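PDB 5Z06: Exo beta-1,2-glucooligosaccharide sophorohydrolase (non-reducing end) from Parabacteroides distasonis ATCC 8503, which hydrolyses linear beta-1,2-glucan and beta-1,2-glucooligosaccharides of four or more glucose units as an exo-enzyme, releasing sophorose from the non-reducing end. Local coordinates for residues R224-I229 / D246-V251; A361-G366 / D424-N429; V430-Y435 / M467-L472. All coordinates share one frame; numbering follows the deposited sequence.

Interaction 1. Residues R224-I229 / D246-V251; sequences RSFDGI and DFLGEV
Arg224 and Asp246, near the ends of strands 219-225 and 243-247, stand with their CA atoms 9.1 Å apart, and Phe226 and Leu248 just beyond them have CA atoms 10.7 Å apart, so the gap between the backbones is spanned by side chains alone. The main tie is a salt bridge: Arg224 NH1 donates to Asp246 OD2 over 2.9 Å, nearly straight at 170°. The carboxylate oxygen lies in the guanidinium plane, at its edge, and is met on its syn lone pair, while the two flat groups are turned 50° against each other. With CG anti to the backbone N and a bend at the third torsion (chi3 63°), the arginine chain runs out from its strand and then turns NH1 onto the acid; its CD also lies 3.1 Å from Asp246 OD2. Leu248 CD2 touches both side chains, lying 3.5 Å from Arg224 NH1, oblique to the guanidinium, and 3.7 Å from Phe226 CE1 at the edge of the ring. Phe226 in turn lays CZ 3.2 Å above one face of the guanidinium, offset toward its rim, and its ring makes a cation-pi contact with Lys253. The two strands belong to different sheets, of three and four strands, whose order is consistent with a fibronectin type III-like sandwich; the contact thus joins the two sheets, and Tyr257 of strand 254-262 touches both Arg224 and Leu248. Asp246 is gripped further, OD2 by the hydroxyl of Tyr257 and OD1 by that of Tyr244. A buried carboxylate with an arginine and two tyrosine hydroxyls around it is probably kept ionised, its charge balanced at the join of the sheets.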
loop_
_atom_site.group_PDB
_atom_site.type_symbol
_atom_site.label_atom_id
_atom_site.label_comp_id
_atom_site.label_asym_id
_atom_site.label_seq_id
_atom_site.Cartn_x
_atom_site.Cartn_y
_atom_site.Cartn_z
ATOM N N ARG A 224 12.112 -20.865 -11.722
ATOM C CA ARG A 224 11.179 -21.048 -12.806
ATOM C C ARG A 224 11.799 -21.862 -13.931
ATOM O O ARG A 224 12.975 -21.722 -14.240
ATOM C CB ARG A 224 10.741 -19.703 -13.351
ATOM C CG ARG A 224 9.632 -19.824 -14.386
ATOM C CD ARG A 224 9.250 -18.458 -14.876
ATOM N NE ARG A 224 10.345 -17.792 -15.560
ATOM C CZ ARG A 224 10.388 -16.487 -15.845
ATOM N NH1 ARG A 224 9.405 -15.664 -15.495
ATOM N NH2 ARG A 224 11.426 -15.991 -16.489
ATOM N N SER A 225 10.984 -22.700 -14.541
ATOM C CA SER A 225 11.373 -23.407 -15.743
ATOM C C SER A 225 10.280 -23.226 -16.776
ATOM O O SER A 225 9.094 -23.250 -16.445
ATOM C CB SER A 225 11.585 -24.879 -15.440
ATOM O OG SER A 225 12.039 -25.535 -16.602
ATOM N N PHE A 226 10.684 -23.011 -18.019
ATOM C CA PHE A 226 9.763 -23.059 -19.150
ATOM C C PHE A 226 9.680 -24.429 -19.809
ATOM O O PHE A 226 8.784 -24.649 -20.615
ATOM C CB PHE A 226 10.122 -22.001 -20.176
ATOM C CG PHE A 226 9.948 -20.607 -19.676
ATOM C CD1 PHE A 226 8.743 -20.199 -19.098
ATOM C CD2 PHE A 226 10.974 -19.679 -19.800
ATOM C CE1 PHE A 226 8.572 -18.901 -18.642
ATOM C CE2 PHE A 226 10.805 -18.376 -19.354
ATOM C CZ PHE A 226 9.600 -17.987 -18.772
ATOM N N ASP A 227 10.587 -25.343 -19.455
ATOM C CA ASP A 227 10.561 -26.711 -19.995
ATOM C C ASP A 227 10.429 -27.821 -18.941
ATOM O O ASP A 227 10.268 -28.981 -19.297
ATOM C CB ASP A 227 11.771 -26.953 -20.915
ATOM C CG ASP A 227 13.112 -26.786 -20.218
ATOM O OD1 ASP A 227 13.217 -26.980 -18.985
ATOM O OD2 ASP A 227 14.085 -26.463 -20.930
ATOM N N GLY A 228 10.482 -27.467 -17.657
ATOM C CA GLY A 228 10.435 -28.448 -16.581
ATOM C C GLY A 228 11.755 -29.128 -16.259
ATOM O O GLY A 228 11.817 -29.940 -15.342
ATOM N N ILE A 229 12.812 -28.775 -16.985
ATOM C CA ILE A 229 14.108 -29.425 -16.873
ATOM C C ILE A 229 15.052 -28.446 -16.197
ATOM O O ILE A 229 15.453 -28.669 -15.064
ATOM C CB ILE A 229 14.649 -29.844 -18.273
ATOM C CG1 ILE A 229 13.782 -30.975 -18.856
ATOM C CG2 ILE A 229 16.131 -30.242 -18.211
ATOM C CD1 ILE A 229 13.868 -31.100 -20.366
ATOM N N ASP A 246 4.443 -14.078 -10.711
ATOM C CA ASP A 246 5.356 -14.106 -11.806
ATOM C C ASP A 246 4.659 -13.530 -12.997
ATOM O O ASP A 246 3.833 -14.198 -13.625
ATOM C CB ASP A 246 5.809 -15.517 -12.134
ATOM C CG ASP A 246 7.026 -15.524 -13.033
ATOM O OD1 ASP A 246 7.924 -14.671 -12.838
ATOM O OD2 ASP A 246 7.081 -16.377 -13.942
ATOM N N PHE A 247 5.008 -12.296 -13.322
ATOM C CA PHE A 247 4.424 -11.655 -14.459
ATOM C C PHE A 247 5.186 -12.066 -15.715
ATOM O O PHE A 247 6.240 -11.536 -15.989
ATOM C CB PHE A 247 4.412 -10.138 -14.301
ATOM C CG PHE A 247 3.511 -9.478 -15.282
ATOM C CD1 PHE A 247 3.979 -9.115 -16.537
ATOM C CD2 PHE A 247 2.181 -9.292 -14.982
ATOM C CE1 PHE A 247 3.135 -8.513 -17.452
ATOM C CE2 PHE A 247 1.329 -8.724 -15.897
ATOM C CZ PHE A 247 1.803 -8.319 -17.135
ATOM N N LEU A 248 4.631 -13.000 -16.470
ATOM C CA LEU A 248 5.232 -13.459 -17.728
ATOM C C LEU A 248 4.992 -12.487 -18.857
ATOM O O LEU A 248 5.793 -12.402 -19.768
ATOM C CB LEU A 248 4.671 -14.829 -18.140
ATOM C CG LEU A 248 4.957 -15.908 -17.100
ATOM C CD1 LEU A 248 4.061 -17.114 -17.320
ATOM C CD2 LEU A 248 6.424 -16.292 -17.141
ATOM N N GLY A 249 3.880 -11.771 -18.807
ATOM C CA GLY A 249 3.511 -10.834 -19.867
ATOM C C GLY A 249 3.139 -11.484 -21.181
ATOM O O GLY A 249 3.077 -10.808 -22.168
ATOM N N GLU A 250 2.837 -12.782 -21.164
ATOM C CA GLU A 250 2.656 -13.574 -22.356
ATOM C C GLU A 250 1.547 -14.588 -22.114
ATOM O O GLU A 250 1.497 -15.238 -21.059
ATOM C CB GLU A 250 3.953 -14.292 -22.656
ATOM C CG GLU A 250 3.873 -15.247 -23.831
ATOM C CD GLU A 250 5.238 -15.700 -24.321
ATOM O OE1 GLU A 250 6.264 -15.240 -23.772
ATOM O OE2 GLU A 250 5.264 -16.530 -25.262
ATOM N N VAL A 251 0.667 -14.713 -23.094
ATOM C CA VAL A 251 -0.477 -15.590 -23.010
ATOM C C VAL A 251 -0.135 -16.949 -23.611
ATOM O O VAL A 251 0.597 -17.042 -24.583
ATOM C CB VAL A 251 -1.684 -14.996 -23.742
ATOM C CG1 VAL A 251 -2.940 -15.814 -23.450
ATOM C CG2 VAL A 251 -1.900 -13.553 -23.299
#

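Interaction 2. Residues A361-G366 / D424-N429; sequences ADKFHG and DNLWKN
Lys363 and Leu426 meet with their side chains at about a right angle, CE of the lysine lying 3.5 Å from CD2 of the leucine. It is the aliphatic part of the lysine that touches: the chain is bent at its second and fourth torsions (chi2 -49°), which curls the amino group back toward its own segment. There NZ donates to Ala361 O at 2.8 Å, coming in tilted 20° from the carbonyl plane, and also bonds Leu358 O in the last turn of helix 344-360, an ammonium held by two carbonyls at a helix C-terminal end, where its charge is probably favourable. Leu426 also touches Phe399 of helix 392-408. This is the helical part of the enzyme, of the six-hairpin glycosidase clan and consistent with an (alpha/alpha)6 barrel, and the contact sets the loop that follows one helix against the C-terminal end of helix 414-428. Farther along, backbone meets backbone. Gly366, at positive phi and without a side chain, brings its CA to 3.2 Å from Asn429 O, with a CA-H...O angle of 163°. One water donates to both Gly366 O, at 2.7 Å, and Leu426 O, at 2.6 Å, stitching the loop to a carbonyl of the helix's last turn.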
loop_
_atom_site.group_PDB
_atom_site.type_symbol
_atom_site.label_atom_id
_atom_site.label_comp_id
_atom_site.label_asym_id
_atom_site.label_seq_id
_atom_site.Cartn_x
_atom_site.Cartn_y
_atom_site.Cartn_z
ATOM N N ALA A 361 -11.126 -5.134 21.813
ATOM C CA ALA A 361 -10.296 -3.988 21.521
ATOM C C ALA A 361 -10.673 -2.778 22.389
ATOM O O ALA A 361 -11.836 -2.632 22.778
ATOM C CB ALA A 361 -10.407 -3.630 20.054
ATOM N N ASP A 362 -9.689 -1.928 22.694
ATOM C CA ASP A 362 -9.966 -0.637 23.363
ATOM C C ASP A 362 -11.089 0.107 22.652
ATOM O O ASP A 362 -11.118 0.185 21.406
ATOM C CB ASP A 362 -8.749 0.309 23.347
ATOM C CG ASP A 362 -7.574 -0.201 24.147
ATOM O OD1 ASP A 362 -7.788 -1.045 25.061
ATOM O OD2 ASP A 362 -6.443 0.267 23.849
ATOM N N LYS A 363 -12.010 0.634 23.449
ATOM C CA LYS A 363 -13.044 1.522 22.966
ATOM C C LYS A 363 -12.809 2.892 23.557
ATOM O O LYS A 363 -12.193 3.038 24.615
ATOM C CB LYS A 363 -14.441 1.054 23.378
ATOM C CG LYS A 363 -14.773 -0.368 22.992
ATOM C CD LYS A 363 -14.454 -0.647 21.536
ATOM C CE LYS A 363 -15.013 -1.985 21.132
ATOM N NZ LYS A 363 -14.474 -3.052 22.015
ATOM N N PHE A 364 -13.315 3.887 22.844
ATOM C CA PHE A 364 -13.178 5.291 23.213
ATOM C C PHE A 364 -14.542 5.879 22.979
ATOM O O PHE A 364 -14.890 6.263 21.859
ATOM C CB PHE A 364 -12.078 5.923 22.369
ATOM C CG PHE A 364 -10.769 5.214 22.513
ATOM C CD1 PHE A 364 -9.962 5.428 23.645
ATOM C CD2 PHE A 364 -10.371 4.260 21.558
ATOM C CE1 PHE A 364 -8.767 4.747 23.788
ATOM C CE2 PHE A 364 -9.180 3.570 21.705
ATOM C CZ PHE A 364 -8.374 3.809 22.815
ATOM N N HIS A 365 -15.340 5.842 24.047
ATOM C CA HIS A 365 -16.781 6.028 23.963
ATOM C C HIS A 365 -17.395 5.131 22.857
ATOM O O HIS A 365 -18.146 5.562 21.959
ATOM C CB HIS A 365 -17.098 7.526 23.860
ATOM C CG HIS A 365 -16.855 8.240 25.149
ATOM N ND1 HIS A 365 -17.781 8.257 26.168
ATOM C CD2 HIS A 365 -15.748 8.840 25.638
ATOM C CE1 HIS A 365 -17.283 8.910 27.200
ATOM N NE2 HIS A 365 -16.047 9.266 26.909
ATOM N N GLY A 366 -17.007 3.866 22.922
ATOM C CA GLY A 366 -17.507 2.859 21.989
ATOM C C GLY A 366 -16.892 2.868 20.604
ATOM O O GLY A 366 -17.016 1.870 19.866
ATOM N N ASP A 424 -24.191 -6.188 16.635
ATOM C CA ASP A 424 -25.272 -5.299 17.072
ATOM C C ASP A 424 -24.841 -4.553 18.315
ATOM O O ASP A 424 -25.076 -3.353 18.410
ATOM C CB ASP A 424 -26.577 -6.048 17.366
ATOM C CG ASP A 424 -27.170 -6.689 16.140
ATOM O OD1 ASP A 424 -26.801 -6.328 15.000
ATOM O OD2 ASP A 424 -28.000 -7.589 16.325
ATOM N N ASN A 425 -24.188 -5.255 19.240
ATOM C CA ASN A 425 -23.750 -4.658 20.499
ATOM C C ASN A 425 -22.586 -3.673 20.328
ATOM O O ASN A 425 -22.619 -2.559 20.874
ATOM C CB ASN A 425 -23.453 -5.754 21.546
ATOM C CG ASN A 425 -24.722 -6.261 22.200
ATOM O OD1 ASN A 425 -25.531 -5.468 22.680
ATOM N ND2 ASN A 425 -24.932 -7.568 22.191
ATOM N N LEU A 426 -21.579 -4.071 19.549
ATOM C CA LEU A 426 -20.506 -3.157 19.167
ATOM C C LEU A 426 -21.068 -1.891 18.518
ATOM O O LEU A 426 -20.727 -0.767 18.917
ATOM C CB LEU A 426 -19.532 -3.853 18.219
ATOM C CG LEU A 426 -18.528 -4.790 18.885
ATOM C CD1 LEU A 426 -17.918 -5.717 17.847
ATOM C CD2 LEU A 426 -17.427 -4.009 19.579
ATOM N N TRP A 427 -21.946 -2.095 17.540
ATOM C CA TRP A 427 -22.608 -1.006 16.827
ATOM C C TRP A 427 -23.439 -0.076 17.739
ATOM O O TRP A 427 -23.273 1.140 17.694
ATOM C CB TRP A 427 -23.483 -1.589 15.732
ATOM C CG TRP A 427 -24.539 -0.716 15.164
ATOM C CD1 TRP A 427 -25.869 -0.979 15.159
ATOM C CD2 TRP A 427 -24.368 0.528 14.474
ATOM N NE1 TRP A 427 -26.539 0.005 14.493
ATOM C CE2 TRP A 427 -25.648 0.954 14.072
ATOM C CE3 TRP A 427 -23.271 1.313 14.154
ATOM C CZ2 TRP A 427 -25.861 2.143 13.376
ATOM C CZ3 TRP A 427 -23.478 2.493 13.457
ATOM C CH2 TRP A 427 -24.761 2.903 13.085
ATOM N N LYS A 428 -24.318 -0.655 18.544
ATOM C CA LYS A 428 -25.153 0.136 19.453
ATOM C C LYS A 428 -24.329 0.966 20.405
ATOM O O LYS A 428 -24.746 2.060 20.789
ATOM C CB LYS A 428 -26.084 -0.750 20.281
ATOM C CG LYS A 428 -27.321 -1.204 19.529
ATOM C CD LYS A 428 -27.902 -2.495 20.103
ATOM C CE LYS A 428 -29.252 -2.824 19.474
ATOM N NZ LYS A 428 -29.556 -4.264 19.691
ATOM N N ASN A 429 -23.172 0.436 20.795
ATOM C CA ASN A 429 -22.348 1.102 21.793
ATOM C C ASN A 429 -21.360 2.110 21.270
ATOM O O ASN A 429 -20.669 2.716 22.076
ATOM C CB ASN A 429 -21.681 0.069 22.715
ATOM C CG ASN A 429 -22.696 -0.636 23.574
ATOM O OD1 ASN A 429 -23.628 -0.007 24.066
ATOM N ND2 ASN A 429 -22.555 -1.932 23.722
HETATM O O HOH W 1 -18.461 -0.344 20.189
#

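Interaction 3. Residues V430-Y435 / M467-L472; sequences VEWSWY and MITYML
Trp432 packs its indole against helix 467-475 at Leu472, partly by apolar contact and partly against the peptide. CZ2 of the tryptophan lies 3.7 Å from Leu472 CB, with CH2 of the same ring 3.8 Å from that atom, so the six-membered ring rests on the root of the leucine side chain. More distantly, CZ3 of Trp432 reaches to 4.5 Å from Thr469 CG2, one helical turn earlier. The second kind of contact is ring against peptide. Leu472 O stands over one indole face, 3.6 Å from Trp432 NE1, and the carbonyl carbon of Leu472 lies 3.9 Å above the plane, over its centre; with the oxygen above the face, the pair is van der Waals packing and no hydrogen bond. Thr469 O approaches at a slant, 4.1 Å from Trp432 CE3, while the threonine hydroxyl is engaged with that of Ser396.

The opposite face of the indole is filled from its own segment by Val430 CG1, 3.4 Å above the plane and over its centre. An inverse gamma turn centred on Glu431 separates the two residues, and Trp432 directs its ring at the helix with CG anti to the carbonyl carbon (chi1 -56°). The ring is therefore clamped between a valine methyl and a helix backbone, and Trp427 and Leu392 border it too. A buried tryptophan from the loop that follows helix 414-428 thus fills the junction of helices 392-408, 414-428 and 467-475, as expected in the alpha-helical core of a glycosidase of this clan.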
loop_
_atom_site.group_PDB
_atom_site.type_symbol
_atom_site.label_atom_id
_atom_site.label_comp_id
_atom_site.label_asym_id
_atom_site.label_seq_id
_atom_site.Cartn_x
_atom_site.Cartn_y
_atom_site.Cartn_z
ATOM N N VAL A 430 -21.309 2.342 19.963
ATOM C CA VAL A 430 -20.490 3.441 19.456
ATOM C C VAL A 430 -21.201 4.734 19.850
ATOM O O VAL A 430 -22.269 5.071 19.309
ATOM C CB VAL A 430 -20.289 3.436 17.928
ATOM C CG1 VAL A 430 -19.416 4.617 17.528
ATOM C CG2 VAL A 430 -19.653 2.148 17.461
ATOM N N GLU A 431 -20.613 5.461 20.786
ATOM C CA GLU A 431 -21.224 6.714 21.244
ATOM C C GLU A 431 -20.913 7.856 20.276
ATOM O O GLU A 431 -20.097 8.737 20.567
ATOM C CB GLU A 431 -20.762 7.058 22.653
ATOM C CG GLU A 431 -21.028 5.973 23.672
ATOM C CD GLU A 431 -20.197 6.146 24.927
ATOM O OE1 GLU A 431 -20.034 7.311 25.369
ATOM O OE2 GLU A 431 -19.713 5.121 25.461
ATOM N N TRP A 432 -21.585 7.840 19.127
ATOM C CA TRP A 432 -21.397 8.875 18.097
ATOM C C TRP A 432 -21.573 10.282 18.679
ATOM O O TRP A 432 -20.778 11.175 18.405
ATOM C CB TRP A 432 -22.361 8.683 16.914
ATOM C CG TRP A 432 -22.265 7.330 16.274
ATOM C CD1 TRP A 432 -23.096 6.289 16.472
ATOM C CD2 TRP A 432 -21.277 6.885 15.342
ATOM N NE1 TRP A 432 -22.708 5.216 15.718
ATOM C CE2 TRP A 432 -21.580 5.554 15.023
ATOM C CE3 TRP A 432 -20.164 7.478 14.755
ATOM C CZ2 TRP A 432 -20.797 4.803 14.163
ATOM C CZ3 TRP A 432 -19.406 6.735 13.887
ATOM C CH2 TRP A 432 -19.723 5.403 13.612
ATOM N N SER A 433 -22.609 10.453 19.495
ATOM C CA SER A 433 -22.945 11.736 20.114
ATOM C C SER A 433 -21.820 12.292 20.942
ATOM O O SER A 433 -21.644 13.496 20.983
ATOM C CB SER A 433 -24.205 11.615 20.973
ATOM O OG SER A 433 -24.113 10.514 21.848
ATOM N N TRP A 434 -21.064 11.419 21.602
ATOM C CA TRP A 434 -19.893 11.812 22.336
ATOM C C TRP A 434 -18.940 12.617 21.471
ATOM O O TRP A 434 -18.375 13.600 21.927
ATOM C CB TRP A 434 -19.129 10.604 22.872
ATOM C CG TRP A 434 -17.880 11.017 23.544
ATOM C CD1 TRP A 434 -16.626 11.011 23.005
ATOM C CD2 TRP A 434 -17.757 11.594 24.850
ATOM N NE1 TRP A 434 -15.725 11.517 23.901
ATOM C CE2 TRP A 434 -16.385 11.874 25.050
ATOM C CE3 TRP A 434 -18.663 11.871 25.882
ATOM C CZ2 TRP A 434 -15.894 12.419 26.248
ATOM C CZ3 TRP A 434 -18.177 12.403 27.069
ATOM C CH2 TRP A 434 -16.807 12.686 27.236
ATOM N N TYR A 435 -18.780 12.203 20.217
ATOM C CA TYR A 435 -17.833 12.861 19.314
ATOM C C TYR A 435 -18.285 14.230 18.779
ATOM O O TYR A 435 -17.585 14.852 17.976
ATOM C CB TYR A 435 -17.420 11.890 18.199
ATOM C CG TYR A 435 -16.485 10.877 18.754
ATOM C CD1 TYR A 435 -16.955 9.790 19.479
ATOM C CD2 TYR A 435 -15.111 11.037 18.628
ATOM C CE1 TYR A 435 -16.071 8.874 20.034
ATOM C CE2 TYR A 435 -14.222 10.118 19.184
ATOM C CZ TYR A 435 -14.712 9.051 19.886
ATOM O OH TYR A 435 -13.835 8.158 20.424
ATOM N N MET A 467 -18.512 11.329 4.827
ATOM C CA MET A 467 -19.991 11.335 4.830
ATOM C C MET A 467 -20.583 10.199 5.685
ATOM O O MET A 467 -21.580 10.407 6.392
ATOM C CB MET A 467 -20.578 11.237 3.429
ATOM C CG MET A 467 -22.105 11.125 3.432
ATOM S SD MET A 467 -22.870 11.117 1.810
ATOM C CE MET A 467 -22.533 12.766 1.225
ATOM N N ILE A 468 -19.972 9.023 5.602
ATOM C CA ILE A 468 -20.488 7.834 6.266
ATOM C C ILE A 468 -20.346 7.951 7.777
ATOM O O ILE A 468 -21.076 7.307 8.512
ATOM C CB ILE A 468 -19.781 6.537 5.776
ATOM C CG1 ILE A 468 -20.567 5.287 6.160
ATOM C CG2 ILE A 468 -18.347 6.415 6.305
ATOM C CD1 ILE A 468 -21.775 5.049 5.309
ATOM N N THR A 469 -19.377 8.757 8.223
ATOM C CA THR A 469 -19.223 9.093 9.638
ATOM C C THR A 469 -20.471 9.812 10.166
ATOM O O THR A 469 -20.997 9.490 11.249
ATOM C CB THR A 469 -17.971 9.952 9.867
ATOM O OG1 THR A 469 -16.878 9.444 9.079
ATOM C CG2 THR A 469 -17.602 9.948 11.328
ATOM N N TYR A 470 -20.965 10.760 9.391
ATOM C CA TYR A 470 -22.225 11.417 9.736
ATOM C C TYR A 470 -23.399 10.493 9.545
ATOM O O TYR A 470 -24.291 10.455 10.364
ATOM C CB TYR A 470 -22.428 12.700 8.947
ATOM C CG TYR A 470 -21.654 13.840 9.524
ATOM C CD1 TYR A 470 -20.349 14.090 9.127
ATOM C CD2 TYR A 470 -22.225 14.660 10.499
ATOM C CE1 TYR A 470 -19.653 15.147 9.651
ATOM C CE2 TYR A 470 -21.522 15.710 11.041
ATOM C CZ TYR A 470 -20.240 15.946 10.619
ATOM O OH TYR A 470 -19.553 16.991 11.174
ATOM N N MET A 471 -23.377 9.730 8.469
ATOM C CA MET A 471 -24.457 8.804 8.205
ATOM C C MET A 471 -24.601 7.876 9.386
ATOM O O MET A 471 -25.682 7.782 9.957
ATOM C CB MET A 471 -24.201 7.995 6.953
ATOM C CG MET A 471 -24.271 8.813 5.690
ATOM S SD MET A 471 -25.970 9.142 5.215
ATOM C CE MET A 471 -25.684 10.776 4.581
ATOM N N LEU A 472 -23.508 7.227 9.767
ATOM C CA LEU A 472 -23.579 6.219 10.811
ATOM C C LEU A 472 -23.881 6.830 12.148
ATOM O O LEU A 472 -24.647 6.252 12.916
ATOM C CB LEU A 472 -22.336 5.345 10.858
ATOM C CG LEU A 472 -22.272 4.390 9.658
ATOM C CD1 LEU A 472 -20.892 3.748 9.551
ATOM C CD2 LEU A 472 -23.308 3.290 9.765
#

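In the fold
The three contacts follow one another along the chain, each closing before the next opens. Interaction 1 lies in what appears to be a fibronectin type III-like sandwich, its centre about 50 Å from that of interaction 2 and about 51 Å from that of interaction 3, across the chain's centre. Interactions 2 and 3 are neighbours in the helical part, with centres about 12 Å apart. Segment 430-435 continues from 424-429, and loop 361-366 is bound to it by probable hydrogen bonds, His365 ND1 to Glu431 OE1 and Phe364 O to Tyr435 OH, each 2.6 Å. Helix 414-428 and its exit are thus tied to two neighbouring elements, while interaction 1 joins sheets in a separate beta region.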